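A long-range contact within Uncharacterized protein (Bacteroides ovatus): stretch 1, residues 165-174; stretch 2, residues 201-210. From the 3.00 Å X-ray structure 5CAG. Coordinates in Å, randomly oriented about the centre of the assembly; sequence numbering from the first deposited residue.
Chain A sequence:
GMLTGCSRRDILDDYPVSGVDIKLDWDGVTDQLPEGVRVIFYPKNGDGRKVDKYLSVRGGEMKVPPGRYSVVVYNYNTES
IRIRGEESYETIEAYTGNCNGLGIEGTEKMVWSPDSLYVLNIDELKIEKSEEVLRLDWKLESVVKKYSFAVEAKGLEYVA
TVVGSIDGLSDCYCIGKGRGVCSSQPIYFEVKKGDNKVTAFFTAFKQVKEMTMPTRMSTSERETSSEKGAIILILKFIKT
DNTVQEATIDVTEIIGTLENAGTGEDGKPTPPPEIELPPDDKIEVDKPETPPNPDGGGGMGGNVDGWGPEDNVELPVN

Stretch 1, residues 165-174: SIDGLSDCYC
Stretch 2, residues 201-210: FFTAFKQVKE

Residues 165-167 and 172-174 are extended and joined by a loop, with Gly-168 at phi/psi 98/-6, where a CB would jam against the preceding carbonyl oxygen. Residues 201-205 end a strand, and 206-210 continue as loop. Register is set by Ser-170 CA to Phe-205 CA (5.1 Å) and Asp-171 CA to Ala-204 CA (5.7 Å). One hydrogen bond joins the backbones, from Phe-205 N to Ser-170 O (2.8 Å, 150°). Ser-170 (m) points its CB toward stretch 2, with OG 3.8 Å from Gln-207 CA.

Apolar side chains fill the space beside this link. Phe-202 (chi1 66°, p; chi2 -87°) sets its ring against Ile-166 (chi1 t, chi2 128°, between wells), whose CD1 lies 3.6 Å from Phe-202 CZ. Leu-169, in the m,t rotamer, brings its CD1 to the ring edge, 3.7 Å from Phe-202 CE2, while its CB rests 3.8 Å from Ala-204 CB.

Phe-205 (m, chi2 -67°) lies alongside residues 171-173. Its ring edge meets backbone, with CE2 3.4 Å from Asp-171 O and CD2 3.5 Å from Cys-172 N. Over one face sits Tyr-173 CB, 3.7 Å from the Phe-205 ring centroid, a CH-pi contact; the t rotamer (chi2 82°) carries the tyrosine ring toward the second loop, Tyr-173 OH 3.6 Å from Lys-209 CB. Lys-206 (m,t,t,t) points its CB away; its NZ makes a weak, salt-bridging hydrogen bond to Glu-210 OE1 (3.3 Å).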

ATOM      1  N   SER A 165       5.702 -13.282  -8.621  1.00 77.02           N
ATOM      2  CA  SER A 165       4.403 -12.623  -8.580  1.00 77.02           C
ATOM      3  C   SER A 165       3.615 -13.214  -7.435  1.00 84.78           C
ATOM      4  O   SER A 165       3.796 -14.395  -7.103  1.00 85.68           O
ATOM      5  CB  SER A 165       3.645 -12.757  -9.897  1.00 81.25           C
ATOM      6  OG  SER A 165       3.694 -14.052 -10.480  1.00 92.71           O
ATOM      7  N   ILE A 166       2.785 -12.390  -6.788  1.00 81.42           N
ATOM      8  CA  ILE A 166       1.963 -12.856  -5.681  1.00 80.90           C
ATOM      9  C   ILE A 166       0.538 -12.326  -5.880  1.00 88.29           C
ATOM     10  O   ILE A 166       0.294 -11.115  -6.008  1.00 87.17           O
ATOM     11  CB  ILE A 166       2.577 -12.539  -4.298  1.00 81.18           C
ATOM     12  CG1 ILE A 166       1.750 -13.124  -3.154  1.00 80.91           C
ATOM     13  CG2 ILE A 166       2.841 -11.057  -4.108  1.00 81.14           C
ATOM     14  CD1 ILE A 166       2.505 -13.925  -2.225  1.00 76.31           C
ATOM     15  N   ASP A 167      -0.381 -13.284  -5.985  1.00 87.72           N
ATOM     16  CA  ASP A 167      -1.800 -13.061  -6.179  1.00 89.34           C
ATOM     17  C   ASP A 167      -2.527 -13.200  -4.879  1.00 95.24           C
ATOM     18  O   ASP A 167      -2.128 -14.014  -4.050  1.00 95.51           O
ATOM     19  CB  ASP A 167      -2.343 -14.087  -7.168  1.00 93.38           C
ATOM     20  CG  ASP A 167      -2.387 -13.593  -8.586  1.00107.81           C
ATOM     21  OD1 ASP A 167      -3.015 -12.528  -8.827  1.00109.02           O
ATOM     22  OD2 ASP A 167      -1.850 -14.299  -9.474  1.00114.72           O
ATOM     23  N   GLY A 168      -3.607 -12.443  -4.717  1.00 91.96           N
ATOM     24  CA  GLY A 168      -4.448 -12.533  -3.528  1.00 91.55           C
ATOM     25  C   GLY A 168      -4.205 -11.514  -2.437  1.00 91.62           C
ATOM     26  O   GLY A 168      -4.945 -11.499  -1.454  1.00 92.42           O
ATOM     27  N   LEU A 169      -3.164 -10.675  -2.566  1.00 84.07           N
ATOM     28  CA  LEU A 169      -2.890  -9.666  -1.542  1.00 80.39           C
ATOM     29  C   LEU A 169      -3.474  -8.331  -1.974  1.00 84.96           C
ATOM     30  O   LEU A 169      -3.910  -8.203  -3.110  1.00 85.87           O
ATOM     31  CB  LEU A 169      -1.393  -9.547  -1.225  1.00 76.92           C
ATOM     32  CG  LEU A 169      -0.705 -10.771  -0.634  1.00 78.75           C
ATOM     33  CD1 LEU A 169       0.755 -10.494  -0.409  1.00 77.44           C
ATOM     34  CD2 LEU A 169      -1.297 -11.165   0.640  1.00 76.32           C
ATOM     35  N   SER A 170      -3.536  -7.358  -1.062  1.00 81.67           N
ATOM     36  CA  SER A 170      -4.110  -6.046  -1.358  1.00 81.68           C
ATOM     37  C   SER A 170      -3.065  -5.193  -2.086  1.00 84.77           C
ATOM     38  O   SER A 170      -2.031  -4.829  -1.515  1.00 82.59           O
ATOM     39  CB  SER A 170      -4.617  -5.376  -0.081  1.00 84.73           C
ATOM     40  OG  SER A 170      -5.335  -6.293   0.734  1.00 93.09           O
ATOM     41  N   ASP A 171      -3.311  -4.939  -3.377  1.00 82.32           N
ATOM     42  CA  ASP A 171      -2.406  -4.162  -4.221  1.00 81.13           C
ATOM     43  C   ASP A 171      -2.918  -2.727  -4.338  1.00 86.21           C
ATOM     44  O   ASP A 171      -2.279  -1.882  -4.975  1.00 86.62           O
ATOM     45  CB  ASP A 171      -2.248  -4.837  -5.602  1.00 83.83           C
ATOM     46  CG  ASP A 171      -3.555  -5.135  -6.298  1.00 95.28           C
ATOM     47  OD1 ASP A 171      -4.104  -4.213  -6.934  1.00 95.51           O
ATOM     48  OD2 ASP A 171      -4.028  -6.303  -6.207  1.00102.14           O
ATOM     49  N   CYS A 172      -4.084  -2.469  -3.713  1.00 83.18           N
ATOM     50  CA  CYS A 172      -4.765  -1.180  -3.617  1.00 83.25           C
ATOM     51  C   CYS A 172      -5.222  -0.924  -2.207  1.00 86.78           C
ATOM     52  O   CYS A 172      -5.497  -1.871  -1.481  1.00 87.93           O
ATOM     53  CB  CYS A 172      -5.936  -1.137  -4.571  1.00 85.93           C
ATOM     54  SG  CYS A 172      -5.441  -1.146  -6.286  1.00 91.03           S
ATOM     55  N   TYR A 173      -5.313   0.343  -1.806  1.00 81.49           N
ATOM     56  CA  TYR A 173      -5.763   0.665  -0.465  1.00 80.59           C
ATOM     57  C   TYR A 173      -6.735   1.830  -0.556  1.00 90.10           C
ATOM     58  O   TYR A 173      -6.395   2.869  -1.121  1.00 90.16           O
ATOM     59  CB  TYR A 173      -4.572   0.944   0.477  1.00 77.82           C
ATOM     60  CG  TYR A 173      -4.948   1.214   1.920  1.00 77.55           C
ATOM     61  CD1 TYR A 173      -5.214   0.166   2.808  1.00 77.95           C
ATOM     62  CD2 TYR A 173      -5.004   2.513   2.413  1.00 78.51           C
ATOM     63  CE1 TYR A 173      -5.543   0.412   4.145  1.00 75.14           C
ATOM     64  CE2 TYR A 173      -5.339   2.771   3.744  1.00 79.96           C
ATOM     65  CZ  TYR A 173      -5.606   1.719   4.612  1.00 83.70           C
ATOM     66  OH  TYR A 173      -5.968   2.025   5.915  1.00 82.78           O
ATOM     67  N   CYS A 174      -7.986   1.606  -0.084  1.00 90.50           N
ATOM     68  CA  CYS A 174      -9.027   2.620  -0.037  1.00 93.16           C
ATOM     69  C   CYS A 174      -8.746   3.404   1.191  1.00 93.86           C
ATOM     70  O   CYS A 174      -8.920   2.881   2.294  1.00 93.56           O
ATOM     71  CB  CYS A 174     -10.414   1.987  -0.018  1.00 97.38           C
ATOM     72  SG  CYS A 174     -10.994   1.421  -1.640  1.00104.45           S
ATOM     73  N   PHE A 201      11.878 -10.467  -1.897  1.00 78.67           N
ATOM     74  CA  PHE A 201      11.291  -9.474  -1.000  1.00 78.65           C
ATOM     75  C   PHE A 201      10.188  -8.764  -1.731  1.00 80.27           C
ATOM     76  O   PHE A 201      10.371  -8.419  -2.907  1.00 81.73           O
ATOM     77  CB  PHE A 201      12.359  -8.457  -0.562  1.00 81.93           C
ATOM     78  CG  PHE A 201      13.466  -9.026   0.290  1.00 87.70           C
ATOM     79  CD1 PHE A 201      14.510  -9.750  -0.283  1.00 93.93           C
ATOM     80  CD2 PHE A 201      13.484  -8.820   1.666  1.00 92.93           C
ATOM     81  CE1 PHE A 201      15.518 -10.314   0.517  1.00 97.12           C
ATOM     82  CE2 PHE A 201      14.504  -9.376   2.464  1.00 97.92           C
ATOM     83  CZ  PHE A 201      15.516 -10.111   1.883  1.00 96.91           C
ATOM     84  N   PHE A 202       9.050  -8.539  -1.071  1.00 72.15           N
ATOM     85  CA  PHE A 202       7.938  -7.836  -1.692  1.00 69.60           C
ATOM     86  C   PHE A 202       7.084  -7.163  -0.627  1.00 75.14           C
ATOM     87  O   PHE A 202       7.326  -7.342   0.567  1.00 76.45           O
ATOM     88  CB  PHE A 202       7.109  -8.771  -2.588  1.00 70.78           C
ATOM     89  CG  PHE A 202       6.373  -9.866  -1.876  1.00 72.29           C
ATOM     90  CD1 PHE A 202       6.993 -11.083  -1.609  1.00 75.70           C
ATOM     91  CD2 PHE A 202       5.058  -9.693  -1.481  1.00 73.84           C
ATOM     92  CE1 PHE A 202       6.316 -12.103  -0.941  1.00 77.01           C
ATOM     93  CE2 PHE A 202       4.384 -10.709  -0.804  1.00 78.03           C
ATOM     94  CZ  PHE A 202       5.016 -11.912  -0.547  1.00 76.73           C
ATOM     95  N   THR A 203       6.115  -6.348  -1.060  1.00 70.73           N
ATOM     96  CA  THR A 203       5.217  -5.617  -0.167  1.00 69.81           C
ATOM     97  C   THR A 203       3.802  -5.636  -0.697  1.00 75.22           C
ATOM     98  O   THR A 203       3.599  -5.821  -1.896  1.00 76.35           O
ATOM     99  CB  THR A 203       5.647  -4.161  -0.032  1.00 69.69           C
ATOM    100  OG1 THR A 203       5.609  -3.555  -1.318  1.00 70.04           O
ATOM    101  CG2 THR A 203       7.003  -3.991   0.600  1.00 68.66           C
ATOM    102  N   ALA A 204       2.831  -5.393   0.183  1.00 70.56           N
ATOM    103  CA  ALA A 204       1.418  -5.295  -0.142  1.00 70.26           C
ATOM    104  C   ALA A 204       0.730  -4.416   0.894  1.00 75.45           C
ATOM    105  O   ALA A 204       1.265  -4.218   1.990  1.00 75.02           O
ATOM    106  CB  ALA A 204       0.795  -6.677  -0.169  1.00 71.67           C
ATOM    107  N   PHE A 205      -0.441  -3.863   0.556  1.00 72.35           N
ATOM    108  CA  PHE A 205      -1.192  -3.063   1.508  1.00 71.86           C
ATOM    109  C   PHE A 205      -1.803  -3.963   2.563  1.00 78.07           C
ATOM    110  O   PHE A 205      -2.060  -5.151   2.300  1.00 79.13           O
ATOM    111  CB  PHE A 205      -2.289  -2.242   0.806  1.00 73.91           C
ATOM    112  CG  PHE A 205      -1.752  -1.109  -0.038  1.00 74.63           C
ATOM    113  CD1 PHE A 205      -1.107  -0.022   0.551  1.00 76.48           C
ATOM    114  CD2 PHE A 205      -1.858  -1.139  -1.422  1.00 76.25           C
ATOM    115  CE1 PHE A 205      -0.578   1.014  -0.239  1.00 76.06           C
ATOM    116  CE2 PHE A 205      -1.329  -0.102  -2.204  1.00 77.88           C
ATOM    117  CZ  PHE A 205      -0.702   0.971  -1.604  1.00 74.76           C
ATOM    118  N   LYS A 206      -2.013  -3.403   3.779  1.00 75.01           N
ATOM    119  CA  LYS A 206      -2.708  -4.075   4.893  1.00 75.40           C
ATOM    120  C   LYS A 206      -4.131  -4.418   4.436  1.00 81.15           C
ATOM    121  O   LYS A 206      -4.725  -3.643   3.667  1.00 81.14           O
ATOM    122  CB  LYS A 206      -2.770  -3.158   6.132  1.00 76.12           C
ATOM    123  CG  LYS A 206      -1.569  -3.195   7.042  1.00 71.71           C
ATOM    124  CD  LYS A 206      -1.830  -2.379   8.312  1.00 73.71           C
ATOM    125  CE  LYS A 206      -0.625  -2.397   9.229  1.00 72.65           C
ATOM    126  NZ  LYS A 206      -0.645  -1.295  10.219  1.00 70.93           N
ATOM    127  N   GLN A 207      -4.679  -5.560   4.868  1.00 79.12           N
ATOM    128  CA  GLN A 207      -6.051  -5.908   4.469  1.00 81.03           C
ATOM    129  C   GLN A 207      -7.025  -4.900   5.085  1.00 85.62           C
ATOM    130  O   GLN A 207      -7.993  -4.473   4.437  1.00 86.19           O
ATOM    131  CB  GLN A 207      -6.398  -7.340   4.893  1.00 84.14           C
ATOM    132  CG  GLN A 207      -7.396  -8.027   3.983  1.00107.57           C
ATOM    133  CD  GLN A 207      -7.797  -9.347   4.577  1.00140.00           C
ATOM    134  OE1 GLN A 207      -8.756  -9.428   5.347  1.00137.42           O
ATOM    135  NE2 GLN A 207      -7.032 -10.393   4.287  1.00139.38           N
ATOM    136  N   VAL A 208      -6.731  -4.516   6.347  1.00 81.46           N
ATOM    137  CA  VAL A 208      -7.485  -3.546   7.126  1.00 81.47           C
ATOM    138  C   VAL A 208      -6.565  -2.749   8.028  1.00 83.09           C
ATOM    139  O   VAL A 208      -5.666  -3.325   8.668  1.00 83.81           O
ATOM    140  CB  VAL A 208      -8.615  -4.171   7.999  1.00 87.18           C
ATOM    141  CG1 VAL A 208      -9.625  -3.103   8.420  1.00 87.97           C
ATOM    142  CG2 VAL A 208      -9.334  -5.309   7.289  1.00 88.93           C
ATOM    143  N   LYS A 209      -6.869  -1.423   8.119  1.00 75.56           N
ATOM    144  CA  LYS A 209      -6.397  -0.402   9.048  1.00 73.06           C
ATOM    145  C   LYS A 209      -6.314  -1.055  10.460  1.00 80.09           C
ATOM    146  O   LYS A 209      -7.227  -1.787  10.886  1.00 81.44           O
ATOM    147  CB  LYS A 209      -7.428   0.770   8.999  1.00 74.15           C
ATOM    148  CG  LYS A 209      -7.577   1.714  10.211  1.00 71.98           C
ATOM    149  CD  LYS A 209      -8.635   2.848   9.966  1.00 71.81           C
ATOM    150  CE  LYS A 209      -8.425   4.163  10.723  1.00 80.54           C
ATOM    151  NZ  LYS A 209      -7.255   5.015  10.241  1.00 93.91           N
ATOM    152  N   GLU A 210      -5.189  -0.855  11.140  1.00 75.22           N
ATOM    153  CA  GLU A 210      -4.963  -1.416  12.463  1.00 74.54           C
ATOM    154  C   GLU A 210      -5.101  -0.316  13.518  1.00 80.93           C
ATOM    155  O   GLU A 210      -5.232  -0.652  14.701  1.00 83.55           O
ATOM    156  CB  GLU A 210      -3.590  -2.119  12.539  1.00 74.47           C
ATOM    157  CG  GLU A 210      -3.573  -3.458  11.807  1.00 86.90           C
ATOM    158  CD  GLU A 210      -2.309  -4.311  11.778  1.00113.53           C
ATOM    159  OE1 GLU A 210      -1.236  -3.843  12.224  1.00100.03           O
ATOM    160  OE2 GLU A 210      -2.390  -5.444  11.252  1.00115.37           O
TER